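Local coordinates for protein glutathione peroxidase (Hypocrea jecorina, PDB 6VPD) that probably reduces hydroperoxides to alcohols with electrons from thioredoxin, acting as a glutathione peroxidase-like thioredoxin peroxidase, at residues Pro82-Val87 / Glu185-Pro190. Residues are numbered along the deposited sequence; the frame is centred on the assembly and turned at random.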
loop_
_atom_site.group_PDB
_atom_site.type_symbol
_atom_site.label_atom_id
_atom_site.label_comp_id
_atom_site.label_asym_id
_atom_site.label_seq_id
_atom_site.Cartn_x
_atom_site.Cartn_y
_atom_site.Cartn_z
ATOM N N PRO A 82 12.672 -26.542 9.329
ATOM C CA PRO A 82 12.341 -26.217 10.724
ATOM C C PRO A 82 13.513 -25.548 11.432
ATOM O O PRO A 82 14.656 -26.005 11.340
ATOM C CB PRO A 82 11.998 -27.584 11.333
ATOM C CG PRO A 82 12.710 -28.587 10.466
ATOM C CD PRO A 82 12.678 -27.995 9.072
ATOM N N ASP A 83 13.211 -24.446 12.129
ATOM C CA ASP A 83 14.170 -23.645 12.895
ATOM C C ASP A 83 15.030 -22.757 11.997
ATOM O O ASP A 83 15.801 -21.923 12.495
ATOM C CB ASP A 83 15.084 -24.529 13.755
ATOM C CG ASP A 83 14.395 -25.078 15.004
ATOM O OD1 ASP A 83 13.140 -25.047 15.088
ATOM O OD2 ASP A 83 15.137 -25.576 15.886
ATOM N N ASP A 84 14.914 -22.919 10.674
ATOM C CA ASP A 84 15.734 -22.126 9.760
ATOM C C ASP A 84 15.301 -20.674 9.670
ATOM O O ASP A 84 16.106 -19.839 9.235
ATOM C CB ASP A 84 15.699 -22.714 8.355
ATOM C CG ASP A 84 16.567 -23.921 8.222
ATOM O OD1 ASP A 84 17.781 -23.717 7.994
ATOM O OD2 ASP A 84 16.039 -25.059 8.354
ATOM N N PHE A 85 14.070 -20.358 10.088
ATOM C CA PHE A 85 13.369 -19.162 9.631
ATOM C C PHE A 85 12.398 -18.670 10.703
ATOM O O PHE A 85 11.493 -19.405 11.102
ATOM C CB PHE A 85 12.632 -19.473 8.321
ATOM C CG PHE A 85 11.677 -18.402 7.894
ATOM C CD1 PHE A 85 12.131 -17.105 7.637
ATOM C CD2 PHE A 85 10.317 -18.681 7.766
ATOM C CE1 PHE A 85 11.252 -16.104 7.261
ATOM C CE2 PHE A 85 9.432 -17.703 7.385
ATOM C CZ PHE A 85 9.896 -16.399 7.129
ATOM N N VAL A 86 12.566 -17.426 11.161
ATOM C CA VAL A 86 11.689 -16.829 12.163
ATOM C C VAL A 86 11.059 -15.554 11.601
ATOM O O VAL A 86 11.700 -14.797 10.862
ATOM C CB VAL A 86 12.448 -16.546 13.477
ATOM C CG1 VAL A 86 13.753 -15.854 13.201
ATOM C CG2 VAL A 86 11.610 -15.709 14.416
ATOM N N VAL A 87 9.791 -15.335 11.939
ATOM C CA VAL A 87 9.059 -14.121 11.607
ATOM C C VAL A 87 8.898 -13.309 12.887
ATOM O O VAL A 87 8.451 -13.839 13.916
ATOM C CB VAL A 87 7.690 -14.456 10.989
ATOM C CG1 VAL A 87 6.855 -13.188 10.765
ATOM C CG2 VAL A 87 7.867 -15.256 9.691
ATOM N N GLU A 185 15.898 -19.186 -0.788
ATOM C CA GLU A 185 17.268 -18.907 -1.221
ATOM C C GLU A 185 18.137 -18.416 -0.064
ATOM O O GLU A 185 19.291 -18.838 0.075
ATOM C CB GLU A 185 17.266 -17.886 -2.357
ATOM C CG GLU A 185 18.646 -17.526 -2.977
ATOM C CD GLU A 185 19.705 -18.665 -3.005
ATOM O OE1 GLU A 185 20.485 -18.811 -2.041
ATOM O OE2 GLU A 185 19.769 -19.425 -4.002
ATOM N N ALA A 186 17.614 -17.512 0.776
ATOM C CA ALA A 186 18.412 -17.109 1.928
ATOM C C ALA A 186 18.712 -18.306 2.818
ATOM O O ALA A 186 19.814 -18.395 3.370
ATOM C CB ALA A 186 17.723 -16.003 2.721
ATOM N N ILE A 187 17.780 -19.269 2.906
ATOM C CA ILE A 187 17.967 -20.425 3.785
ATOM C C ILE A 187 19.029 -21.373 3.225
ATOM O O ILE A 187 19.878 -21.884 3.970
ATOM C CB ILE A 187 16.622 -21.145 4.017
ATOM C CG1 ILE A 187 15.715 -20.312 4.919
ATOM C CG2 ILE A 187 16.834 -22.554 4.614
ATOM C CD1 ILE A 187 14.313 -20.856 5.003
ATOM N N LYS A 188 18.998 -21.640 1.913
ATOM C CA LYS A 188 19.993 -22.548 1.344
ATOM C C LYS A 188 21.407 -21.976 1.386
ATOM O O LYS A 188 22.364 -22.727 1.188
ATOM C CB LYS A 188 19.639 -22.905 -0.095
ATOM C CG LYS A 188 18.328 -23.639 -0.282
ATOM C CD LYS A 188 18.101 -23.857 -1.769
ATOM C CE LYS A 188 17.142 -24.982 -2.020
ATOM N NZ LYS A 188 15.862 -24.728 -1.304
ATOM N N GLN A 189 21.560 -20.685 1.642
ATOM C CA GLN A 189 22.849 -20.010 1.756
ATOM C C GLN A 189 23.462 -20.284 3.128
ATOM O O GLN A 189 22.765 -20.207 4.141
ATOM C CB GLN A 189 22.680 -18.492 1.570
ATOM C CG GLN A 189 22.637 -18.025 0.137
ATOM C CD GLN A 189 23.994 -18.137 -0.538
ATOM O OE1 GLN A 189 25.041 -17.872 0.072
ATOM N NE2 GLN A 189 23.984 -18.535 -1.803
ATOM N N PRO A 190 24.749 -20.598 3.205
ATOM C CA PRO A 190 25.366 -20.766 4.523
ATOM C C PRO A 190 25.595 -19.417 5.187
ATOM O O PRO A 190 25.762 -18.398 4.515
ATOM C CB PRO A 190 26.690 -21.469 4.209
ATOM C CG PRO A 190 26.994 -21.086 2.804
ATOM C CD PRO A 190 25.676 -20.926 2.105
#
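Ile187, in the last turn of helix 176-188, pushes both branches of its side chain against Asp84 and Phe85, where the chain enters strand 85-92. The apolar part rests on its delta methyl: CD1 lies 4.0 Å from CB of Phe85 and 4.1 Å from CB of Asp84, bridging the two neighbours. With CG1 anti to the carbonyl carbon (chi1 -72°) and the chain extended beyond it (chi2 171°), CD1 reaches the strand start. The Phe85 ring leads away from Ile187 to Tyr74 and Ile77 of helix 64-80; Ile187 itself also touches Ile77, besides Val51 and Tyr81. The other branch meets a polar group: CG2 of Ile187 sits 3.7 Å from OD1 of Asp84, the two side chains crossing at about a right angle. A methyl offers OD1 only van der Waals contact; its polar partner is Arg162, which forms a salt bridge with it and whose NH2 also donates to the carbonyl O of Ile187, so one guanidinium joins Asp84 to the backbone of the helix at Ile187. Cutting Ile187 back to an alanine is likely to strip CB of Phe85 and the Asp84 carboxylate of their apolar neighbour and open a gap beside Ile77. The arrangement fits the thioredoxin fold of glutathione peroxidases: a C-terminal helix packed against the central mixed sheet at its edge strand, here away from the predicted active-site cysteine.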